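Long-range contacts in C-glycoside 3-oxidase (Microbacterium trichothecenolyticum, PDB 7DVE), which catalyses the FAD-dependent oxidation, by molecular oxygen, of the sugar C3 hydroxyl of C-glycosides such as isoorientin and mangiferin, releasing hydrogen peroxide: residues Val163-Phe168 with Arg197-Val202; Phe303-Arg308 with Ser365-Gly370; Leu295-Gln300 with Met437-Ser442. All blocks are in the same frame, centred on the assembly; numbering follows the deposited sequence.

Contact 1. Residues Val163-Phe168 with Arg197-Val202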
# COMPACT_ATOMS: atom_id res chain seq x y z
N VAL A 163 -2.30 12.78 6.87
CA VAL A 163 -3.48 11.98 7.21
C VAL A 163 -4.43 12.81 8.04
O VAL A 163 -4.01 13.46 9.00
CB VAL A 163 -3.07 10.71 7.98
CG1 VAL A 163 -4.28 10.19 8.77
CG2 VAL A 163 -2.54 9.67 7.03
N THR A 164 -5.71 12.77 7.71
CA THR A 164 -6.68 13.52 8.50
C THR A 164 -7.96 12.71 8.64
O THR A 164 -8.29 11.90 7.77
CB THR A 164 -7.01 14.87 7.87
OG1 THR A 164 -8.07 15.48 8.61
CG2 THR A 164 -7.47 14.66 6.43
N THR A 165 -8.67 12.95 9.74
CA THR A 165 -9.96 12.31 9.98
C THR A 165 -11.15 13.21 9.65
O THR A 165 -12.28 12.73 9.62
CB THR A 165 -10.07 11.89 11.46
OG1 THR A 165 -10.00 13.07 12.29
CG2 THR A 165 -8.96 10.92 11.86
N ASP A 166 -10.92 14.51 9.40
CA ASP A 166 -11.97 15.51 9.38
C ASP A 166 -12.41 15.92 7.98
O ASP A 166 -13.32 16.73 7.86
CB ASP A 166 -11.52 16.77 10.14
CG ASP A 166 -11.13 16.47 11.57
OD1 ASP A 166 -11.73 15.55 12.18
OD2 ASP A 166 -10.22 17.14 12.10
N ALA A 167 -11.80 15.36 6.94
CA ALA A 167 -12.01 15.85 5.58
C ALA A 167 -13.48 15.91 5.18
O ALA A 167 -13.88 16.80 4.41
CB ALA A 167 -11.24 14.97 4.59
N PHE A 168 -14.30 15.01 5.72
CA PHE A 168 -15.72 14.93 5.40
C PHE A 168 -16.62 15.50 6.48
O PHE A 168 -17.84 15.28 6.42
CB PHE A 168 -16.12 13.48 5.13
CG PHE A 168 -15.45 12.89 3.94
CD1 PHE A 168 -16.01 12.99 2.69
CD2 PHE A 168 -14.24 12.23 4.07
CE1 PHE A 168 -15.38 12.46 1.57
CE2 PHE A 168 -13.61 11.69 2.97
CZ PHE A 168 -14.19 11.81 1.72
N ARG A 197 -14.09 7.94 12.79
CA ARG A 197 -13.77 8.32 11.42
C ARG A 197 -12.55 7.56 10.94
O ARG A 197 -11.64 7.26 11.72
CB ARG A 197 -13.49 9.82 11.31
CG ARG A 197 -14.59 10.71 11.80
CD ARG A 197 -13.98 11.89 12.56
NE ARG A 197 -14.88 13.02 12.62
CZ ARG A 197 -15.63 13.28 13.69
NH1 ARG A 197 -15.64 12.46 14.73
NH2 ARG A 197 -16.36 14.40 13.72
N MET A 198 -12.53 7.21 9.67
CA MET A 198 -11.32 6.62 9.15
C MET A 198 -10.26 7.71 9.01
O MET A 198 -10.55 8.77 8.46
CB MET A 198 -11.55 5.94 7.80
CG MET A 198 -10.27 5.29 7.28
SD MET A 198 -9.83 3.84 8.25
CE MET A 198 -11.01 2.63 7.59
N PRO A 199 -9.04 7.50 9.49
CA PRO A 199 -7.96 8.45 9.15
C PRO A 199 -7.56 8.24 7.70
O PRO A 199 -7.30 7.11 7.28
CB PRO A 199 -6.83 8.10 10.13
CG PRO A 199 -7.41 7.14 11.13
CD PRO A 199 -8.69 6.58 10.59
N LEU A 200 -7.53 9.33 6.93
CA LEU A 200 -7.42 9.24 5.47
C LEU A 200 -6.25 10.06 4.95
O LEU A 200 -6.04 11.20 5.38
CB LEU A 200 -8.71 9.71 4.77
CG LEU A 200 -10.00 8.89 4.84
CD1 LEU A 200 -11.19 9.69 4.26
CD2 LEU A 200 -9.86 7.47 4.13
N ALA A 201 -5.54 9.51 3.97
CA ALA A 201 -4.44 10.22 3.32
C ALA A 201 -5.05 11.04 2.20
O ALA A 201 -5.12 10.59 1.05
CB ALA A 201 -3.38 9.24 2.82
N VAL A 202 -5.51 12.24 2.54
CA VAL A 202 -6.32 13.05 1.63
C VAL A 202 -5.97 14.51 1.89
O VAL A 202 -5.54 14.87 2.99
CB VAL A 202 -7.83 12.78 1.85
CG1 VAL A 202 -8.35 13.51 3.09
CG2 VAL A 202 -8.60 13.23 0.67
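Thr-164 and Leu-200 exchange two backbone hydrogen bonds as an antiparallel hydrogen-bonded pair: Thr-164 N gives to Leu-200 O and Leu-200 N to Thr-164 O, each at 2.8 Å. The chain of 163-168 then makes an ST turn, in which Thr-164 OG1, anti to its backbone N (chi1 174°), accepts from Asp-166 N at 3.1 Å.

Apolar contacts fill both sides of the pair. Val-163 lies alongside Pro-199, CG1 to CB 3.6 Å, with the CG2 methyl of Thr-165 reaching the same proline ring. On the Leu-200 side, Val-202 CG1 is touched by Thr-164 CG2 and Ala-167 CB, and Leu-200 CD1 meets the edge of the Phe-168 ring, 3.4 Å from CE2.

Polar side chains gather at the turn. Thr-165 OG1 donates to Asp-166 OD1 at 3.0 Å, from above the carboxylate plane, while the guanidinium of Arg-197 pairs with Asp-169. An alanine at Thr-165 would probably leave the Asp-166 carboxylate freer to turn and open a gap beside Pro-199 where CG2 lay.

The whole is a short edge-strand pairing: 163-164, following helix 149-161, joins strand 196-204 of the antiparallel sheet in this GMC oxidoreductase, with Leu-200 near the FAD.

Contact 2. Residues Phe303-Arg308 with Ser365-Gly370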
# COMPACT_ATOMS: atom_id res chain seq x y z
N PHE A 303 -19.84 -5.79 0.87
CA PHE A 303 -21.27 -5.74 1.07
C PHE A 303 -21.71 -4.34 0.67
O PHE A 303 -20.93 -3.41 0.76
CB PHE A 303 -21.59 -6.02 2.54
CG PHE A 303 -22.96 -6.55 2.79
CD1 PHE A 303 -23.54 -7.47 1.94
CD2 PHE A 303 -23.66 -6.14 3.92
CE1 PHE A 303 -24.82 -8.00 2.21
CE2 PHE A 303 -24.94 -6.63 4.20
CZ PHE A 303 -25.52 -7.58 3.33
N ALA A 304 -22.95 -4.19 0.26
CA ALA A 304 -23.45 -2.87 -0.12
C ALA A 304 -24.83 -2.69 0.48
O ALA A 304 -25.64 -3.63 0.47
CB ALA A 304 -23.52 -2.72 -1.66
N VAL A 305 -25.11 -1.49 1.01
CA VAL A 305 -26.42 -1.24 1.62
C VAL A 305 -26.95 0.14 1.21
O VAL A 305 -26.20 1.08 0.95
CB VAL A 305 -26.42 -1.37 3.16
CG1 VAL A 305 -25.80 -2.70 3.60
CG2 VAL A 305 -25.71 -0.21 3.81
N ARG A 306 -28.27 0.23 1.12
CA ARG A 306 -28.98 1.48 0.93
C ARG A 306 -29.34 2.06 2.29
O ARG A 306 -30.14 1.47 3.03
CB ARG A 306 -30.23 1.27 0.09
CG ARG A 306 -31.05 2.54 -0.09
CD ARG A 306 -32.35 2.25 -0.84
NE ARG A 306 -32.15 2.55 -2.25
CZ ARG A 306 -31.88 1.64 -3.17
NH1 ARG A 306 -31.91 0.34 -2.90
NH2 ARG A 306 -31.56 2.05 -4.40
N MET A 307 -28.77 3.22 2.61
CA MET A 307 -29.06 3.86 3.89
C MET A 307 -30.54 4.25 4.00
O MET A 307 -31.12 4.82 3.08
CB MET A 307 -28.19 5.09 4.06
CG MET A 307 -26.89 4.77 4.75
SD MET A 307 -26.04 6.23 5.33
CE MET A 307 -26.65 7.50 4.24
N ARG A 308 -31.14 3.95 5.15
CA ARG A 308 -32.52 4.31 5.43
C ARG A 308 -32.59 5.68 6.11
O ARG A 308 -31.58 6.21 6.60
CB ARG A 308 -33.17 3.25 6.34
CG ARG A 308 -32.32 2.97 7.61
CD ARG A 308 -33.03 2.14 8.68
NE ARG A 308 -33.15 0.74 8.27
CZ ARG A 308 -32.31 -0.23 8.64
NH1 ARG A 308 -31.25 0.02 9.40
NH2 ARG A 308 -32.52 -1.47 8.19
N SER A 365 -26.75 7.70 -0.93
CA SER A 365 -27.52 6.79 -0.09
C SER A 365 -27.05 5.34 -0.15
O SER A 365 -27.37 4.58 0.76
CB SER A 365 -29.00 6.87 -0.46
OG SER A 365 -29.18 6.56 -1.81
N ILE A 366 -26.31 4.93 -1.18
CA ILE A 366 -25.74 3.59 -1.27
C ILE A 366 -24.32 3.64 -0.74
O ILE A 366 -23.51 4.43 -1.23
CB ILE A 366 -25.75 3.06 -2.72
CG1 ILE A 366 -27.13 3.18 -3.38
CG2 ILE A 366 -25.24 1.65 -2.76
CD1 ILE A 366 -28.23 2.62 -2.59
N VAL A 367 -24.00 2.78 0.23
CA VAL A 367 -22.67 2.77 0.84
C VAL A 367 -22.12 1.36 0.78
O VAL A 367 -22.87 0.39 0.91
CB VAL A 367 -22.66 3.26 2.30
CG1 VAL A 367 -22.89 4.76 2.35
CG2 VAL A 367 -23.68 2.52 3.12
N GLY A 368 -20.80 1.26 0.59
CA GLY A 368 -20.10 -0.00 0.57
C GLY A 368 -19.50 -0.31 1.93
O GLY A 368 -19.18 0.59 2.70
N LEU A 369 -19.33 -1.60 2.20
CA LEU A 369 -18.63 -2.10 3.37
C LEU A 369 -17.57 -3.10 2.93
O LEU A 369 -17.84 -3.96 2.08
CB LEU A 369 -19.58 -2.82 4.34
CG LEU A 369 -20.63 -1.97 5.05
CD1 LEU A 369 -21.90 -1.89 4.21
CD2 LEU A 369 -20.90 -2.55 6.43
N GLY A 370 -16.39 -3.00 3.55
CA GLY A 370 -15.39 -4.05 3.44
C GLY A 370 -14.86 -4.50 4.80
O GLY A 370 -14.48 -3.68 5.65
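Strands 303-307 and 366-370 pair as antiparallel neighbours in the large sheet of this GMC oxidoreductase, strand 300-307 lying between 366-373 and 427-436. Five backbone hydrogen bonds join them. Phe-303 with Leu-369 and Val-305 with Val-367 are hydrogen-bonded pairs, each with two bonds, and Met-307 N adds a fifth to Ser-365 O, just before the second strand, at 2.7 Å. The bonds of the valine pair are nearly straight, 170° at the hydrogen, whereas Phe-303 N to Leu-369 O is bent to 136°.

The valines and Leu-369 project from one face of the sheet. Val-305 CG2 and Val-367 CG2 meet methyl to methyl at 3.5 Å, and Val-305 CG1 touches Leu-369 CD1 at 4.0 Å. Phe-303 meets Leu-369 through their CB atoms; its ring leads off to helix 406-424, which also packs on Leu-369. Met-307 reaches helix 176-183.

The other face carries the Ala-304, Arg-306 and Ile-366 side chains; Gly-368 adds none. Here the arginine folds back over the isoleucine, its chain bent at chi3 (-96°): Ile-366 CD1 lies 3.6 Å from Arg-306 CB and 3.8 Å from Arg-306 CZ, over one face of the guanidinium and offset toward its rim.

Contact 3. Residues Leu295-Gln300 with Met437-Ser442; sequences LNDQAQ and MPLGAS
Asp-297 holds Gly-440, inside a turn, and Ser-442, just after it, with its two carboxylate oxygens. OD2 accepts from Gly-440 N at 2.9 Å with an N-H...O angle of 164°, and OD1 from Ser-442 OG at 2.7 Å. The donors lie well out of the carboxylate plane, on opposite sides. With CG anti to the backbone N (chi1 168°), the acid reaches across to the type II turn of Pro-438 to Ala-441, where Gly-440 takes a positive phi. A third bond, from Met-437 N to Gln-300 O at 2.8 Å, ties the far end.

Two waters complete the polar link. One donates to Asp-297 OD2, at 2.6 Å, and to Gln-298 O while accepting from Ser-442 N; the other takes the N-H of Gln-300 and donates to Met-437 O. Three bonds on a buried carboxylate, two from protein and one from water, would probably stabilise its negative charge.

Nonpolar contact is slighter. The extended side chain of Gln-300 runs alongside Met-437, CG to CG 4.1 Å, and Ala-299 CB comes within 4.4 Å of Leu-439 CD2.

Beside this lies His-444, the inferred proton acceptor of this GMC oxidoreductase. Gln-298 OE1 is hydrogen-bonded to its imidazole ND1, whereas Ser-442 OG bonds to its backbone N, so the link from Asp-297 through Ser-442 is consistent with a second-shell role.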
# COMPACT_ATOMS: atom_id res chain seq x y z
N LEU A 295 4.45 -14.81 3.00
CA LEU A 295 3.58 -13.95 2.21
C LEU A 295 2.13 -14.02 2.70
O LEU A 295 1.57 -15.11 2.85
CB LEU A 295 3.64 -14.39 0.74
CG LEU A 295 2.59 -13.88 -0.28
CD1 LEU A 295 2.54 -12.40 -0.29
CD2 LEU A 295 2.84 -14.42 -1.68
N ASN A 296 1.50 -12.87 2.91
CA ASN A 296 0.10 -12.91 3.32
C ASN A 296 -0.71 -11.78 2.69
O ASN A 296 -0.29 -10.61 2.69
CB ASN A 296 -0.04 -12.89 4.85
CG ASN A 296 0.65 -11.69 5.52
OD1 ASN A 296 -0.02 -10.78 6.05
ND2 ASN A 296 1.99 -11.71 5.56
N ASP A 297 -1.85 -12.17 2.15
CA ASP A 297 -2.90 -11.28 1.67
C ASP A 297 -4.01 -11.24 2.73
O ASP A 297 -4.08 -12.09 3.61
CB ASP A 297 -3.40 -11.80 0.31
CG ASP A 297 -4.69 -11.15 -0.17
OD1 ASP A 297 -4.65 -9.97 -0.58
OD2 ASP A 297 -5.73 -11.86 -0.22
N GLN A 298 -4.84 -10.20 2.66
CA GLN A 298 -5.96 -10.03 3.59
C GLN A 298 -7.26 -10.36 2.87
O GLN A 298 -7.76 -9.56 2.07
CB GLN A 298 -6.00 -8.60 4.15
CG GLN A 298 -4.82 -8.18 5.06
CD GLN A 298 -4.81 -6.66 5.31
OE1 GLN A 298 -5.64 -5.95 4.74
NE2 GLN A 298 -3.89 -6.17 6.14
N ALA A 299 -7.81 -11.55 3.14
CA ALA A 299 -9.09 -11.93 2.54
C ALA A 299 -10.12 -10.82 2.78
O ALA A 299 -10.24 -10.30 3.90
CB ALA A 299 -9.58 -13.26 3.13
N GLN A 300 -10.84 -10.45 1.73
CA GLN A 300 -11.70 -9.26 1.73
C GLN A 300 -13.14 -9.67 1.46
O GLN A 300 -13.42 -10.40 0.49
CB GLN A 300 -11.23 -8.26 0.68
CG GLN A 300 -12.12 -7.02 0.56
CD GLN A 300 -11.60 -5.99 -0.46
OE1 GLN A 300 -10.84 -6.31 -1.38
NE2 GLN A 300 -12.03 -4.77 -0.29
N MET A 437 -14.19 -11.64 -1.88
CA MET A 437 -13.42 -11.28 -3.07
C MET A 437 -12.37 -12.36 -3.38
O MET A 437 -11.98 -13.11 -2.50
CB MET A 437 -12.71 -9.94 -2.85
CG MET A 437 -13.63 -8.71 -2.80
SD MET A 437 -14.64 -8.53 -4.25
CE MET A 437 -13.38 -8.21 -5.50
N PRO A 438 -11.91 -12.47 -4.62
CA PRO A 438 -10.85 -13.45 -4.90
C PRO A 438 -9.54 -13.06 -4.22
O PRO A 438 -9.20 -11.88 -4.09
CB PRO A 438 -10.70 -13.42 -6.43
CG PRO A 438 -11.56 -12.32 -6.93
CD PRO A 438 -12.46 -11.84 -5.83
N LEU A 439 -8.79 -14.08 -3.80
CA LEU A 439 -7.59 -13.84 -3.03
C LEU A 439 -6.63 -12.95 -3.81
O LEU A 439 -6.50 -13.06 -5.03
CB LEU A 439 -6.91 -15.16 -2.66
CG LEU A 439 -7.85 -16.01 -1.81
CD1 LEU A 439 -7.26 -17.39 -1.51
CD2 LEU A 439 -8.23 -15.29 -0.52
N GLY A 440 -5.98 -12.04 -3.08
CA GLY A 440 -5.20 -10.98 -3.69
C GLY A 440 -5.97 -9.70 -3.89
O GLY A 440 -5.35 -8.65 -4.10
N ALA A 441 -7.30 -9.74 -3.80
CA ALA A 441 -8.09 -8.56 -4.07
C ALA A 441 -7.81 -7.42 -3.09
O ALA A 441 -8.00 -6.27 -3.46
CB ALA A 441 -9.57 -8.90 -4.03
N SER A 442 -7.34 -7.71 -1.87
CA SER A 442 -7.10 -6.64 -0.91
C SER A 442 -5.95 -5.72 -1.33
O SER A 442 -5.88 -4.59 -0.85
CB SER A 442 -6.80 -7.21 0.49
OG SER A 442 -5.49 -7.74 0.58
O HOH W 1 -7.90 -10.45 -0.60
O HOH W 2 -10.13 -11.93 -0.69

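Contacts 1 and 2 belong to the same antiparallel sheet, their centres 20 Å apart and their nearest atoms about 7 Å apart; strands 330-333 and 341-347 connect the two in the sheet. Contact 3 adjoins contact 2 along the chain, since 295-300 runs into strand 300-307, and contact 2 is nested inside the loop that contact 3 closes; their centres are 21 Å apart. Contacts 1 and 3 do not touch, with about 11 Å between nearest atoms, yet both approach the FAD: the side chains of Leu-200 and Gln-298 lie about 6 and 8 Å from it. Contact 2 is more remote, Gly-368 being about 13 Å from the cofactor.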